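Local coordinates for protein neural cell adhesion molecule 1 (Homo sapiens, PDB 2HAZ) that mediates adhesion between neural cells, the domain here being its first fibronectin type III repeat, which carries a helix critical for polysialylation of the protein's N-glycans, at residues 40-45 with 66-71; 80-85 with 92-97. All blocks are in the same frame, centred on the assembly; numbering follows the deposited sequence.

Contact 1: residues 40-45 with 66-71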
ATOM      1  N   TYR A  40       4.808   6.440   0.118  1.00 13.34           N
ATOM      2  CA  TYR A  40       3.634   5.607  -0.116  1.00 13.52           C
ATOM      3  C   TYR A  40       2.725   5.570   1.095  1.00 12.85           C
ATOM      4  O   TYR A  40       3.176   5.641   2.242  1.00 12.76           O
ATOM      5  CB  TYR A  40       4.020   4.187  -0.540  1.00 14.15           C
ATOM      6  CG  TYR A  40       4.610   4.126  -1.932  1.00 14.69           C
ATOM      7  CD1 TYR A  40       3.800   3.962  -3.053  1.00 15.59           C
ATOM      8  CD2 TYR A  40       5.983   4.235  -2.119  1.00 15.38           C
ATOM      9  CE1 TYR A  40       4.355   3.920  -4.343  1.00 15.89           C
ATOM     10  CE2 TYR A  40       6.548   4.190  -3.401  1.00 16.81           C
ATOM     11  CZ  TYR A  40       5.727   4.028  -4.496  1.00 16.19           C
ATOM     12  OH  TYR A  40       6.290   3.984  -5.744  1.00 18.58           O
ATOM     13  N   LYS A  41       1.434   5.445   0.842  1.00 13.22           N
ATOM     14  CA  LYS A  41       0.482   5.222   1.920  1.00 12.94           C
ATOM     15  C   LYS A  41      -0.167   3.857   1.724  1.00 12.97           C
ATOM     16  O   LYS A  41      -0.740   3.578   0.672  1.00 13.50           O
ATOM     17  CB  LYS A  41      -0.574   6.328   1.940  1.00 12.49           C
ATOM     18  CG  LYS A  41      -1.509   6.291   3.150  1.00 14.03           C
ATOM     19  CD  LYS A  41      -2.607   7.324   2.946  1.00 17.42           C
ATOM     20  CE  LYS A  41      -3.439   7.554   4.163  1.00 21.06           C
ATOM     21  NZ  LYS A  41      -4.516   8.551   3.817  1.00 20.89           N
ATOM     22  N   ALA A  42      -0.049   3.005   2.737  1.00 12.75           N
ATOM     23  CA  ALA A  42      -0.835   1.779   2.789  1.00 11.99           C
ATOM     24  C   ALA A  42      -2.041   1.981   3.685  1.00 12.30           C
ATOM     25  O   ALA A  42      -1.912   2.508   4.784  1.00 11.77           O
ATOM     26  CB  ALA A  42      -0.004   0.612   3.317  1.00 11.84           C
ATOM     27  N   GLU A  43      -3.200   1.567   3.192  1.00 11.95           N
ATOM     28  CA  GLU A  43      -4.433   1.490   3.968  1.00 11.91           C
ATOM     29  C   GLU A  43      -4.918   0.040   4.002  1.00 11.53           C
ATOM     30  O   GLU A  43      -4.954  -0.635   2.955  1.00 11.28           O
ATOM     31  CB  GLU A  43      -5.505   2.383   3.340  1.00 12.00           C
ATOM     32  CG  GLU A  43      -5.065   3.827   3.140  1.00 15.86           C
ATOM     33  CD  GLU A  43      -6.144   4.673   2.507  1.00 21.11           C
ATOM     34  OE1 GLU A  43      -6.199   4.736   1.254  1.00 23.82           O
ATOM     35  OE2 GLU A  43      -6.945   5.269   3.270  1.00 26.63           O
ATOM     36  N   TRP A  44      -5.296  -0.445   5.186  1.00 10.15           N
ATOM     37  CA  TRP A  44      -5.815  -1.822   5.295  1.00 10.94           C
ATOM     38  C   TRP A  44      -7.010  -1.871   6.227  1.00 11.40           C
ATOM     39  O   TRP A  44      -7.148  -1.023   7.116  1.00 10.49           O
ATOM     40  CB  TRP A  44      -4.729  -2.823   5.735  1.00 11.26           C
ATOM     41  CG  TRP A  44      -4.130  -2.556   7.097  1.00 11.73           C
ATOM     42  CD1 TRP A  44      -4.529  -3.083   8.296  1.00  9.99           C
ATOM     43  CD2 TRP A  44      -3.046  -1.666   7.392  1.00 12.17           C
ATOM     44  NE1 TRP A  44      -3.725  -2.607   9.312  1.00 13.54           N
ATOM     45  CE2 TRP A  44      -2.803  -1.744   8.781  1.00 11.81           C
ATOM     46  CE3 TRP A  44      -2.216  -0.856   6.604  1.00 14.35           C
ATOM     47  CZ2 TRP A  44      -1.799  -0.986   9.414  1.00 12.19           C
ATOM     48  CZ3 TRP A  44      -1.204  -0.114   7.232  1.00 12.24           C
ATOM     49  CH2 TRP A  44      -1.003  -0.196   8.621  1.00 10.29           C
ATOM     50  N   ARG A  45      -7.869  -2.862   6.020  1.00 11.36           N
ATOM     51  CA  ARG A  45      -8.968  -3.103   6.952  1.00 12.73           C
ATOM     52  C   ARG A  45      -9.403  -4.563   6.922  1.00 12.84           C
ATOM     53  O   ARG A  45      -9.354  -5.221   5.867  1.00 13.50           O
ATOM     54  CB  ARG A  45     -10.153  -2.187   6.653  1.00 13.75           C
ATOM     55  CG  ARG A  45     -10.706  -2.303   5.278  1.00 15.45           C
ATOM     56  CD  ARG A  45     -12.173  -1.860   5.158  1.00 18.97           C
ATOM     57  NE  ARG A  45     -12.636  -2.292   3.838  1.00 23.57           N
ATOM     58  CZ  ARG A  45     -13.456  -3.319   3.606  1.00 25.35           C
ATOM     59  NH1 ARG A  45     -13.985  -4.017   4.612  1.00 24.32           N
ATOM     60  NH2 ARG A  45     -13.769  -3.633   2.349  1.00 27.19           N
ATOM     61  N   GLY A  66      10.865  -3.335  -2.990  1.00 23.03           N
ATOM     62  CA  GLY A  66       9.679  -3.809  -3.701  1.00 21.77           C
ATOM     63  C   GLY A  66       8.495  -4.093  -2.781  1.00 20.06           C
ATOM     64  O   GLY A  66       7.447  -4.544  -3.242  1.00 20.08           O
ATOM     65  N   ILE A  67       8.659  -3.799  -1.490  1.00 19.22           N
ATOM     66  CA  ILE A  67       7.637  -4.067  -0.457  1.00 17.49           C
ATOM     67  C   ILE A  67       7.368  -2.907   0.506  1.00 17.23           C
ATOM     68  O   ILE A  67       8.202  -2.008   0.700  1.00 16.57           O
ATOM     69  CB  ILE A  67       7.997  -5.309   0.437  1.00 18.02           C
ATOM     70  CG1 ILE A  67       9.278  -5.049   1.237  1.00 17.17           C
ATOM     71  CG2 ILE A  67       8.018  -6.614  -0.403  1.00 17.84           C
ATOM     72  CD1 ILE A  67       9.718  -6.174   2.170  1.00 18.68           C
ATOM     73  N   VAL A  68       6.186  -2.955   1.111  1.00 15.57           N
ATOM     74  CA  VAL A  68       5.930  -2.293   2.374  1.00 14.64           C
ATOM     75  C   VAL A  68       5.370  -3.332   3.364  1.00 14.54           C
ATOM     76  O   VAL A  68       4.651  -4.275   2.968  1.00 13.79           O
ATOM     77  CB  VAL A  68       4.999  -1.052   2.231  1.00 14.45           C
ATOM     78  CG1 VAL A  68       5.662   0.016   1.371  1.00 14.41           C
ATOM     79  CG2 VAL A  68       3.618  -1.432   1.680  1.00 13.86           C
ATOM     80  N   THR A  69       5.715  -3.162   4.636  1.00 14.32           N
ATOM     81  CA  THR A  69       5.306  -4.090   5.682  1.00 15.57           C
ATOM     82  C   THR A  69       4.224  -3.481   6.530  1.00 16.11           C
ATOM     83  O   THR A  69       4.434  -2.460   7.188  1.00 16.27           O
ATOM     84  CB  THR A  69       6.459  -4.475   6.636  1.00 16.04           C
ATOM     85  OG1 THR A  69       7.570  -4.967   5.888  1.00 16.10           O
ATOM     86  CG2 THR A  69       5.989  -5.562   7.614  1.00 15.41           C
ATOM     87  N   ILE A  70       3.076  -4.138   6.542  1.00 16.43           N
ATOM     88  CA  ILE A  70       1.997  -3.715   7.401  1.00 17.25           C
ATOM     89  C   ILE A  70       2.060  -4.509   8.704  1.00 17.39           C
ATOM     90  O   ILE A  70       2.493  -5.685   8.740  1.00 16.53           O
ATOM     91  CB  ILE A  70       0.612  -3.767   6.689  1.00 17.65           C
ATOM     92  CG1 ILE A  70       0.267  -5.183   6.229  1.00 18.59           C
ATOM     93  CG2 ILE A  70       0.572  -2.779   5.486  1.00 18.98           C
ATOM     94  CD1 ILE A  70      -0.999  -5.275   5.357  1.00 17.16           C
ATOM     95  N   VAL A  71       1.652  -3.844   9.777  1.00 17.90           N
ATOM     96  CA  VAL A  71       1.827  -4.338  11.147  1.00 19.12           C
ATOM     97  C   VAL A  71       0.532  -4.275  11.952  1.00 18.85           C
ATOM     98  O   VAL A  71      -0.490  -3.770  11.481  1.00 19.75           O
ATOM     99  CB  VAL A  71       2.900  -3.504  11.925  1.00 19.50           C
ATOM    100  CG1 VAL A  71       4.281  -3.652  11.307  1.00 21.00           C
ATOM    101  CG2 VAL A  71       2.485  -2.037  11.995  1.00 19.86           C
TER
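Between the two sheets of a fibronectin type III sandwich, W44 and A42 on strand 39-46 face I70 and V68 on strand 67-70. The strand axes come within 8.9 Å of each other and run at 42°, a separation that leaves the packing mainly to side chains, the one backbone exception being V71 O against the indole, and A42 CA is 7.7 Å from I70 CA.

The indole of W44 does most of the work. With chi1 at 62°, CG stands between the backbone N and the carbonyl carbon, and from there the indole extends alongside the I70 side chain, the two pointing opposite ways. I70 CB sits over one face of the six-membered ring, 4.1 Å from its centroid and 11° off the normal, a CH-pi contact. The branch methyl I70 CG2 lies toward the rim, 3.6 Å from W44 CE3 and equally near CZ3. Past the end of the strand, V71 O comes obliquely to the ring, 3.7 Å from W44 CZ2, while V71 N is buried here without a partner in the model.

The same I70 CG2 also reaches A42 CB, at 4.1 Å, so one methyl bridges the small side chain and the large one. Next to it, V68 CG2 approaches A42 CB at 4.5 Å, a looser touch. Y57 and L83 pack on both A42 and V68, and L73 and H53 adjoin the indole of W44.

An alanine in place of W44 would probably open a gap between the sheets, with I70 CB and CG2 losing the ring they rest on.

Apolar residues from facing strands of opposing sheets, meeting mainly through their side chains, form the core typical of the fibronectin type III beta sandwich.

Contact 2: residues 80-85 with 92-97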
ATOM      1  N   ALA A  80      -8.356  -6.467   3.547  1.00 10.42           N
ATOM      2  CA  ALA A  80      -8.134  -5.770   2.260  1.00 10.01           C
ATOM      3  C   ALA A  80      -7.045  -4.742   2.475  1.00 10.47           C
ATOM      4  O   ALA A  80      -7.057  -4.055   3.503  1.00  8.82           O
ATOM      5  CB  ALA A  80      -9.428  -5.067   1.784  1.00 11.19           C
ATOM      6  N   VAL A  81      -6.120  -4.650   1.510  1.00 10.25           N
ATOM      7  CA  VAL A  81      -5.080  -3.613   1.493  1.00 10.44           C
ATOM      8  C   VAL A  81      -5.034  -2.920   0.123  1.00 11.17           C
ATOM      9  O   VAL A  81      -5.316  -3.523  -0.913  1.00 11.23           O
ATOM     10  CB  VAL A  81      -3.693  -4.174   1.907  1.00 10.82           C
ATOM     11  CG1 VAL A  81      -3.166  -5.205   0.931  1.00 10.53           C
ATOM     12  CG2 VAL A  81      -2.667  -3.057   2.122  1.00  9.82           C
ATOM     13  N   ARG A  82      -4.737  -1.628   0.161  1.00 11.15           N
ATOM     14  CA  ARG A  82      -4.509  -0.825  -1.038  1.00 12.03           C
ATOM     15  C   ARG A  82      -3.365   0.162  -0.762  1.00 12.11           C
ATOM     16  O   ARG A  82      -3.031   0.426   0.406  1.00 10.70           O
ATOM     17  CB  ARG A  82      -5.810  -0.111  -1.427  1.00 12.19           C
ATOM     18  CG  ARG A  82      -6.312   0.895  -0.398  1.00 13.45           C
ATOM     19  CD  ARG A  82      -7.816   1.147  -0.537  1.00 19.47           C
ATOM     20  NE  ARG A  82      -8.142   2.446   0.040  1.00 23.30           N
ATOM     21  CZ  ARG A  82      -9.334   3.040   0.006  1.00 22.90           C
ATOM     22  NH1 ARG A  82     -10.372   2.478  -0.599  1.00 22.68           N
ATOM     23  NH2 ARG A  82      -9.476   4.221   0.587  1.00 21.55           N
ATOM     24  N   LEU A  83      -2.768   0.667  -1.842  1.00 12.88           N
ATOM     25  CA  LEU A  83      -1.611   1.554  -1.816  1.00 13.69           C
ATOM     26  C   LEU A  83      -1.849   2.759  -2.693  1.00 13.10           C
ATOM     27  O   LEU A  83      -2.423   2.639  -3.771  1.00 12.94           O
ATOM     28  CB  LEU A  83      -0.385   0.863  -2.394  1.00 13.99           C
ATOM     29  CG  LEU A  83       0.435  -0.153  -1.614  1.00 16.54           C
ATOM     30  CD1 LEU A  83       1.619  -0.483  -2.499  1.00 17.47           C
ATOM     31  CD2 LEU A  83       0.921   0.414  -0.282  1.00 17.95           C
ATOM     32  N   ALA A  84      -1.336   3.894  -2.237  1.00 13.29           N
ATOM     33  CA  ALA A  84      -1.298   5.139  -3.011  1.00 13.99           C
ATOM     34  C   ALA A  84       0.087   5.760  -2.875  1.00 13.59           C
ATOM     35  O   ALA A  84       0.735   5.622  -1.832  1.00 14.69           O
ATOM     36  CB  ALA A  84      -2.352   6.099  -2.516  1.00 13.39           C
ATOM     37  N   ALA A  85       0.537   6.406  -3.954  1.00 13.98           N
ATOM     38  CA  ALA A  85       1.766   7.186  -3.987  1.00 13.28           C
ATOM     39  C   ALA A  85       1.458   8.642  -3.707  1.00 13.19           C
ATOM     40  O   ALA A  85       0.442   9.189  -4.176  1.00 13.36           O
ATOM     41  CB  ALA A  85       2.449   7.076  -5.346  1.00 12.68           C
ATOM     42  N   GLY A  92      -1.961  10.347  -4.969  1.00 14.48           N
ATOM     43  CA  GLY A  92      -2.445   9.809  -6.239  1.00 14.12           C
ATOM     44  C   GLY A  92      -3.520   8.733  -6.140  1.00 14.50           C
ATOM     45  O   GLY A  92      -4.050   8.441  -5.058  1.00 14.06           O
ATOM     46  N   GLU A  93      -3.841   8.141  -7.290  1.00 14.38           N
ATOM     47  CA  GLU A  93      -4.875   7.125  -7.386  1.00 14.02           C
ATOM     48  C   GLU A  93      -4.535   5.925  -6.499  1.00 13.98           C
ATOM     49  O   GLU A  93      -3.403   5.460  -6.502  1.00 13.32           O
ATOM     50  CB  GLU A  93      -4.982   6.636  -8.837  1.00 14.15           C
ATOM     51  CG  GLU A  93      -6.360   6.134  -9.173  1.00 16.35           C
ATOM     52  CD  GLU A  93      -6.435   5.486 -10.538  1.00 18.49           C
ATOM     53  OE1 GLU A  93      -5.513   5.685 -11.351  1.00 19.96           O
ATOM     54  OE2 GLU A  93      -7.424   4.768 -10.795  1.00 22.31           O
ATOM     55  N   ILE A  94      -5.522   5.440  -5.745  1.00 13.86           N
ATOM     56  CA  ILE A  94      -5.359   4.237  -4.938  1.00 14.49           C
ATOM     57  C   ILE A  94      -5.356   3.015  -5.847  1.00 14.37           C
ATOM     58  O   ILE A  94      -6.105   2.953  -6.842  1.00 14.90           O
ATOM     59  CB  ILE A  94      -6.474   4.083  -3.874  1.00 14.93           C
ATOM     60  CG1 ILE A  94      -7.843   3.849  -4.534  1.00 15.03           C
ATOM     61  CG2 ILE A  94      -6.522   5.314  -2.975  1.00 14.48           C
ATOM     62  CD1 ILE A  94      -9.040   3.862  -3.570  1.00 15.98           C
ATOM     63  N   SER A  95      -4.513   2.053  -5.499  1.00 14.49           N
ATOM     64  CA  SER A  95      -4.467   0.764  -6.192  1.00 15.04           C
ATOM     65  C   SER A  95      -5.804   0.022  -6.050  1.00 15.51           C
ATOM     66  O   SER A  95      -6.612   0.360  -5.183  1.00 15.70           O
ATOM     67  CB  SER A  95      -3.304  -0.091  -5.677  1.00 14.28           C
ATOM     68  OG  SER A  95      -3.530  -0.588  -4.358  1.00 15.16           O
ATOM     69  N   ALA A  96      -6.051  -0.967  -6.910  1.00 16.04           N
ATOM     70  CA  ALA A  96      -7.136  -1.915  -6.648  1.00 16.09           C
ATOM     71  C   ALA A  96      -6.825  -2.637  -5.337  1.00 15.84           C
ATOM     72  O   ALA A  96      -5.659  -2.906  -5.039  1.00 15.60           O
ATOM     73  CB  ALA A  96      -7.286  -2.922  -7.791  1.00 16.18           C
ATOM     74  N   ALA A  97      -7.852  -2.913  -4.535  1.00 15.59           N
ATOM     75  CA  ALA A  97      -7.617  -3.617  -3.264  1.00 15.35           C
ATOM     76  C   ALA A  97      -7.181  -5.074  -3.466  1.00 15.65           C
ATOM     77  O   ALA A  97      -7.651  -5.750  -4.388  1.00 15.89           O
ATOM     78  CB  ALA A  97      -8.830  -3.537  -2.373  1.00 15.39           C
TER
HETATM   79  O   HOH W   1      -0.902   6.660  -6.427  1.00  8.27           O
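I94 CD1 lies over one face of the R82 guanidinium, offset toward the rim and 3.5 Å from R82 NH1. W52 makes a cation-pi contact with the same group, and R82 NE is salt-bridged to E43 OE1, so the arginine has three partners. The pair straddles the beta hairpin of strands 78-87 and 90-101, the second of which is an outermost strand of its sheet.

The two segments run nearly antiparallel, 162° apart, but residues 93-97 have polyproline II-like backbone angles and leave regular pairing. S95 makes up for the irregularity. Its chi1 of 72° puts OG between its own N and carbonyl carbon, where it accepts a bond from L83 N at 2.9 Å, a job that a backbone carbonyl would do in a regular sheet. S95 N in turn donates to L83 O at 2.8 Å. S95 OG also donates within its own segment, to A96 O at 3.2 Å, approaching 52° out of the carbonyl plane. Accepting one bond and donating another, the OG of this buried residue is engaged in both roles.

Weaker touches flank this grip. A97 CA comes 3.3 Å from V81 O in a CA-H...O contact, and A84 CB meets I94 CG2.

Toward the G92 end, G92 N donates to A85 O at 2.8 Å. A water completes the pairing there: it accepts from A85 N at 2.9 Å and donates to E93 O at 2.8 Å.

Overall arrangement
Contact 1 spans the sandwich, whereas contact 2 lies within one sheet; their centres are 9 Å apart. Strands 39-46 and 78-87 are neighbours in that sheet, and probable hydrogen bonds join them: K41 N to A84 O and A80 N to R45 O, each 2.8 Å. L83 connects the two physically, since its backbone is bound to S95 while its side chain packs on A42 and V68. The sodium ion, bound by D13 and D27, belongs to neither: it is about 14 Å from the V68 side chain and about 11 Å from that of L83. Helix 59-65, probably the one implicated in polysialylation, leads through G66 into contact 1.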